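Side-chain contacts in putative NADPH:quinone oxidoreductase (Ralstonia eutropha, PDB 3IUP), which is a putative quinone oxidoreductase that binds NADPH and probably uses it to reduce quinone substrates: residues V164-L169 against F312-K317; Q112-K117 against I133-C138. All coordinates share one frame; numbering follows the deposited sequence.

Contact 1 of 2, residues V164-L169 against F312-K317. With ACT (acetate ion), chain H; ACT (acetate ion), chain I.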
loop_
_atom_site.group_PDB
_atom_site.type_symbol
_atom_site.label_atom_id
_atom_site.label_comp_id
_atom_site.label_asym_id
_atom_site.label_seq_id
_atom_site.Cartn_x
_atom_site.Cartn_y
_atom_site.Cartn_z
ATOM N N VAL A 164 3.509 13.511 -11.929
ATOM C CA VAL A 164 3.271 13.217 -13.331
ATOM C C VAL A 164 4.259 12.168 -13.878
ATOM O O VAL A 164 3.864 11.202 -14.559
ATOM C CB VAL A 164 3.255 14.473 -14.181
ATOM C CG1 VAL A 164 3.125 14.106 -15.666
ATOM C CG2 VAL A 164 2.106 15.386 -13.703
ATOM N N GLU A 165 5.512 12.314 -13.487
ATOM C CA GLU A 165 6.536 11.314 -13.844
ATOM C C GLU A 165 6.214 9.900 -13.325
ATOM O O GLU A 165 6.286 8.938 -14.073
ATOM C CB GLU A 165 7.905 11.773 -13.366
ATOM C CG GLU A 165 9.072 10.948 -13.985
ATOM C CD GLU A 165 9.538 11.539 -15.322
ATOM O OE1 GLU A 165 8.902 12.459 -15.857
ATOM O OE2 GLU A 165 10.562 11.052 -15.837
ATOM N N THR A 166 5.861 9.787 -12.055
ATOM C CA THR A 166 5.438 8.559 -11.458
ATOM C C THR A 166 4.210 7.962 -12.125
ATOM O O THR A 166 4.201 6.794 -12.372
ATOM C CB THR A 166 5.132 8.736 -9.940
ATOM O OG1 THR A 166 6.303 9.217 -9.252
ATOM C CG2 THR A 166 4.745 7.435 -9.299
HETATM N N MSE A 167 3.190 8.776 -12.388
HETATM C CA MSE A 167 2.025 8.351 -13.147
HETATM C C MSE A 167 2.428 7.610 -14.439
HETATM O O MSE A 167 1.988 6.466 -14.720
HETATM C CB MSE A 167 1.215 9.593 -13.505
HETATM C CG MSE A 167 -0.030 9.357 -14.295
HETATM SE SE MSE A 167 -0.758 11.041 -15.007
HETATM C CE MSE A 167 0.418 11.187 -16.518
ATOM N N ARG A 168 3.263 8.276 -15.220
ATOM C CA ARG A 168 3.765 7.696 -16.462
ATOM C C ARG A 168 4.617 6.454 -16.270
ATOM O O ARG A 168 4.430 5.474 -16.974
ATOM C CB ARG A 168 4.545 8.735 -17.224
ATOM C CG ARG A 168 3.657 9.803 -17.839
ATOM C CD ARG A 168 4.423 10.973 -18.292
ATOM N NE ARG A 168 3.544 11.865 -19.043
ATOM C CZ ARG A 168 3.761 13.159 -19.215
ATOM N NH1 ARG A 168 4.856 13.742 -18.736
ATOM N NH2 ARG A 168 2.879 13.872 -19.890
ATOM N N LEU A 169 5.553 6.503 -15.338
ATOM C CA LEU A 169 6.399 5.348 -15.045
ATOM C C LEU A 169 5.618 4.122 -14.623
ATOM O O LEU A 169 6.015 2.997 -14.931
ATOM C CB LEU A 169 7.458 5.665 -13.988
ATOM C CG LEU A 169 8.588 6.561 -14.488
ATOM C CD1 LEU A 169 9.306 7.203 -13.322
ATOM C CD2 LEU A 169 9.562 5.749 -15.396
ATOM N N PHE A 312 13.129 12.826 -2.650
ATOM C CA PHE A 312 14.568 12.525 -2.864
ATOM C C PHE A 312 14.806 11.112 -3.380
ATOM O O PHE A 312 15.524 10.958 -4.341
ATOM C CB PHE A 312 15.423 12.876 -1.658
ATOM C CG PHE A 312 15.826 14.329 -1.631
ATOM C CD1 PHE A 312 14.867 15.324 -1.552
ATOM C CD2 PHE A 312 17.177 14.708 -1.687
ATOM C CE1 PHE A 312 15.215 16.663 -1.528
ATOM C CE2 PHE A 312 17.545 16.062 -1.651
ATOM C CZ PHE A 312 16.558 17.034 -1.581
ATOM N N PRO A 313 14.196 10.103 -2.766
ATOM C CA PRO A 313 14.235 8.760 -3.376
ATOM C C PRO A 313 13.745 8.753 -4.819
ATOM O O PRO A 313 14.293 8.038 -5.644
ATOM C CB PRO A 313 13.329 7.954 -2.458
ATOM C CG PRO A 313 13.451 8.636 -1.154
ATOM C CD PRO A 313 13.581 10.078 -1.441
ATOM N N PHE A 314 12.728 9.557 -5.151
ATOM C CA PHE A 314 12.259 9.650 -6.520
ATOM C C PHE A 314 13.279 10.230 -7.511
ATOM O O PHE A 314 13.493 9.672 -8.571
ATOM C CB PHE A 314 10.899 10.409 -6.581
ATOM C CG PHE A 314 10.554 10.901 -7.950
ATOM C CD1 PHE A 314 9.947 10.099 -8.862
ATOM C CD2 PHE A 314 10.902 12.165 -8.331
ATOM C CE1 PHE A 314 9.661 10.581 -10.118
ATOM C CE2 PHE A 314 10.641 12.644 -9.582
ATOM C CZ PHE A 314 10.030 11.847 -10.480
ATOM N N LEU A 315 13.912 11.354 -7.161
ATOM C CA LEU A 315 14.931 11.967 -8.021
ATOM C C LEU A 315 16.117 10.987 -8.251
ATOM O O LEU A 315 16.679 10.952 -9.350
ATOM C CB LEU A 315 15.447 13.268 -7.415
ATOM C CG LEU A 315 14.402 14.369 -7.284
ATOM C CD1 LEU A 315 14.946 15.565 -6.492
ATOM C CD2 LEU A 315 13.925 14.746 -8.614
ATOM N N GLN A 316 16.443 10.239 -7.216
ATOM C CA GLN A 316 17.511 9.251 -7.244
ATOM C C GLN A 316 17.091 8.121 -8.195
ATOM O O GLN A 316 17.909 7.620 -8.965
ATOM C CB GLN A 316 17.795 8.723 -5.834
ATOM N N LYS A 317 15.814 7.756 -8.185
ATOM C CA LYS A 317 15.314 6.718 -9.066
ATOM C C LYS A 317 15.340 7.112 -10.525
ATOM O O LYS A 317 15.724 6.295 -11.357
ATOM C CB LYS A 317 13.893 6.330 -8.679
ATOM C CG LYS A 317 13.602 4.861 -8.809
ATOM C CD LYS A 317 12.430 4.438 -7.926
ATOM C CE LYS A 317 11.100 4.578 -8.625
ATOM N NZ LYS A 317 10.129 3.628 -7.997
HETATM C C ACT H . 7.034 14.893 -16.504
HETATM O O ACT H . 7.197 15.781 -17.425
HETATM O OXT ACT H . 6.543 13.742 -16.788
HETATM C CH3 ACT H . 7.459 15.170 -15.103
HETATM C C ACT I . 4.886 16.766 -20.778
HETATM O O ACT I . 4.371 16.523 -19.651
HETATM O OXT ACT I . 4.337 16.200 -21.761
HETATM C CH3 ACT I . 6.075 17.671 -20.946
#
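Phe314 reaches from helix 311-318 to the side of helix 155-169 and lodges its ring against Glu165 and Thr166. Its CG lies anti to the backbone N (chi1 163°), which sends the ring straight across the gap. The tight part is at the far end of this ring. Phe314 CZ lies 3.6 Å from Glu165 CB and 3.7 Å from Glu165 CG. These methylenes sit at the ring edge, with CG in the ring plane. The bend at chi2 (88°) leads the carboxylate away from the ring; its plane stands 83° from the ring plane. OE2 forms a salt bridge with Arg322. Thr166 OG1 comes obliquely to the same ring, 3.7 Å from Phe314 CE1. This buried hydroxyl accepts a hydrogen bond from Trp309 NE1 and donates one to Gly162 O. The Trp309 ring also meets Phe314. The loose side is marked by Leu169 and Lys317, both exposed. Leu169 CD1 stays 4.7 Å from Phe314 CE1, and Lys317 remains farther still from helix 155-169. On another side of the same helix, Arg168 binds two acetate ions, probably from the crystallisation liquor. Its NH1 gives a hydrogen bond of 3.0 Å to O of the chain I acetate, and NH2 gives one of 3.1 Å to that same oxygen. NH1 also makes a weak hydrogen bond to OXT of the chain H acetate. Val164 CG1 lies over one face of the guanidinium, displaced toward its rim. The side chain of Phe314 lies about 7 Å from bound NADPH, so the contact is close to the cofactor site. Helix 155-169 precedes the first strand, and helix 311-318 follows the last, of a parallel sheet with strand order 3-2-1-4-5-6, the order of the Rossmann-type nucleotide-binding fold, as in medium-chain dehydrogenases/reductases.

Contact 2 of 2, residues Q112-K117 against I133-C138; sequences QALMGK and IPADQC
Leu114 reaches Ala135 and Cys138 through two staggered torsions. Its CG is anti to the carbonyl carbon (chi1 -63°), and CD1 continues outward in an extended path (chi2 -177°). This puts a single methyl, CD1, at the tip of the contact. Cys138 has much the same first torsion (chi1 -66°), with SG beside its backbone N. Leu114 CD1 lies 3.8 Å from Cys138 CB and 4.0 Å from Cys138 SG, so it meets both atoms of that side chain. The same methyl is 4.1 Å from Ala135 CB and 3.8 Å from Ala135 O. The side-chain packing is apolar; the Ala135 carbonyl oxygen is a further neighbour of the methyl. One methyl thus bridges Ala135, the first residue of the 3-10 segment 135-137, and Cys138 just after it. Ala135 O also accepts a backbone hydrogen bond of 3.2 Å from Cys138 N. Leu114 lies in two overlapping turns, a type I turn from Gln112 to Met115 and a type II turn from Leu114 to Lys117. Gly116 supplies the positive phi of the second turn. The contact belongs to the GroES-like domain. It joins the loop between helix 109-112 and strand 118-121 to the bend between strands 130-134 and 138-140, while Leu114 and Cys138 both also rest on Val35 of strand 34-43.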
loop_
_atom_site.group_PDB
_atom_site.type_symbol
_atom_site.label_atom_id
_atom_site.label_comp_id
_atom_site.label_asym_id
_atom_site.label_seq_id
_atom_site.Cartn_x
_atom_site.Cartn_y
_atom_site.Cartn_z
ATOM N N GLN A 112 33.612 29.739 -9.291
ATOM C CA GLN A 112 33.791 31.101 -9.825
ATOM C C GLN A 112 32.647 31.501 -10.753
ATOM O O GLN A 112 32.225 32.645 -10.741
ATOM C CB GLN A 112 35.125 31.222 -10.551
ATOM C CG GLN A 112 36.312 31.207 -9.612
ATOM C CD GLN A 112 36.407 32.460 -8.794
ATOM O OE1 GLN A 112 36.559 33.537 -9.344
ATOM N NE2 GLN A 112 36.282 32.339 -7.475
ATOM N N ALA A 113 32.117 30.549 -11.523
ATOM C CA ALA A 113 31.051 30.880 -12.488
ATOM C C ALA A 113 29.785 31.330 -11.791
ATOM O O ALA A 113 28.902 31.927 -12.403
ATOM C CB ALA A 113 30.756 29.696 -13.439
ATOM N N LEU A 114 29.663 31.029 -10.508
ATOM C CA LEU A 114 28.488 31.415 -9.754
ATOM C C LEU A 114 28.643 32.736 -9.037
ATOM O O LEU A 114 27.674 33.269 -8.495
ATOM C CB LEU A 114 28.159 30.312 -8.735
ATOM C CG LEU A 114 27.778 28.935 -9.314
ATOM C CD1 LEU A 114 27.438 28.045 -8.133
ATOM C CD2 LEU A 114 26.615 28.964 -10.318
HETATM N N MSE A 115 29.851 33.285 -8.988
HETATM C CA MSE A 115 30.045 34.519 -8.241
HETATM C C MSE A 115 29.029 35.588 -8.653
HETATM O O MSE A 115 28.828 35.858 -9.840
HETATM C CB MSE A 115 31.458 35.090 -8.440
HETATM C CG MSE A 115 31.740 36.265 -7.538
HETATM SE SE MSE A 115 31.653 35.896 -5.642
HETATM C CE MSE A 115 32.334 37.651 -5.097
ATOM N N GLY A 116 28.363 36.151 -7.649
ATOM C CA GLY A 116 27.423 37.234 -7.858
ATOM C C GLY A 116 26.075 36.840 -8.391
ATOM O O GLY A 116 25.191 37.694 -8.467
ATOM N N LYS A 117 25.877 35.557 -8.685
ATOM C CA LYS A 117 24.612 35.079 -9.200
ATOM C C LYS A 117 23.579 34.869 -8.095
ATOM O O LYS A 117 23.903 34.605 -6.943
ATOM C CB LYS A 117 24.822 33.790 -9.972
ATOM C CG LYS A 117 25.813 33.938 -11.150
ATOM C CD LYS A 117 25.158 33.794 -12.456
ATOM C CE LYS A 117 26.175 33.805 -13.594
ATOM N NZ LYS A 117 26.720 35.163 -13.739
ATOM N N ILE A 133 27.935 26.065 0.499
ATOM C CA ILE A 133 27.491 24.825 -0.101
ATOM C C ILE A 133 28.205 24.550 -1.394
ATOM O O ILE A 133 28.709 25.459 -2.002
ATOM C CB ILE A 133 25.988 24.789 -0.305
ATOM C CG1 ILE A 133 25.549 25.572 -1.504
ATOM C CG2 ILE A 133 25.228 25.297 0.936
ATOM C CD1 ILE A 133 24.278 24.958 -2.045
ATOM N N PRO A 134 28.238 23.281 -1.810
ATOM C CA PRO A 134 28.898 22.978 -3.085
ATOM C C PRO A 134 28.258 23.658 -4.267
ATOM O O PRO A 134 27.021 23.714 -4.387
ATOM C CB PRO A 134 28.767 21.468 -3.211
ATOM C CG PRO A 134 28.648 20.993 -1.806
ATOM C CD PRO A 134 27.846 22.054 -1.103
ATOM N N ALA A 135 29.122 24.195 -5.112
ATOM C CA ALA A 135 28.751 24.757 -6.392
ATOM C C ALA A 135 27.761 23.836 -7.106
ATOM O O ALA A 135 26.798 24.321 -7.686
ATOM C CB ALA A 135 29.989 24.969 -7.250
ATOM N N ASP A 136 27.990 22.518 -7.040
ATOM C CA ASP A 136 27.161 21.610 -7.819
ATOM C C ASP A 136 25.762 21.422 -7.237
ATOM O O ASP A 136 24.953 20.744 -7.848
ATOM C CB ASP A 136 27.877 20.259 -8.151
ATOM C CG ASP A 136 28.070 19.319 -6.935
ATOM O OD1 ASP A 136 27.558 19.566 -5.810
ATOM O OD2 ASP A 136 28.777 18.299 -7.125
ATOM N N GLN A 137 25.450 22.063 -6.104
ATOM C CA GLN A 137 24.098 22.017 -5.549
ATOM C C GLN A 137 23.288 23.291 -5.770
ATOM O O GLN A 137 22.202 23.453 -5.215
ATOM C CB GLN A 137 24.133 21.690 -4.057
ATOM C CG GLN A 137 24.681 20.284 -3.730
ATOM C CD GLN A 137 24.696 20.003 -2.218
ATOM O OE1 GLN A 137 23.867 20.527 -1.448
ATOM N NE2 GLN A 137 25.648 19.191 -1.787
ATOM N N CYS A 138 23.835 24.215 -6.534
ATOM C CA CYS A 138 23.204 25.484 -6.800
ATOM C C CYS A 138 22.492 25.458 -8.134
ATOM O O CYS A 138 23.052 24.996 -9.114
ATOM C CB CYS A 138 24.240 26.591 -6.819
ATOM S SG CYS A 138 24.962 26.819 -5.178
#

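Overall arrangement
The two contacts lie in different parts of the chain, their centres 27 Å apart, and they share no helix or strand. Contact 1 is buried and joins the helices that precede and follow, along the chain, a parallel sheet probably of Rossmann type, not far from NADPH. Contact 2 is at the surface and joins a loop to a bend in the GroES-like domain. Contact 1 brings together segments far apart in sequence; contact 2 spans a short interval. In chemistry they differ too. An aromatic ring fills contact 1, where polar groups find partners nearby. Contact 2 rests on one leucine methyl among small side chains and a carbonyl oxygen.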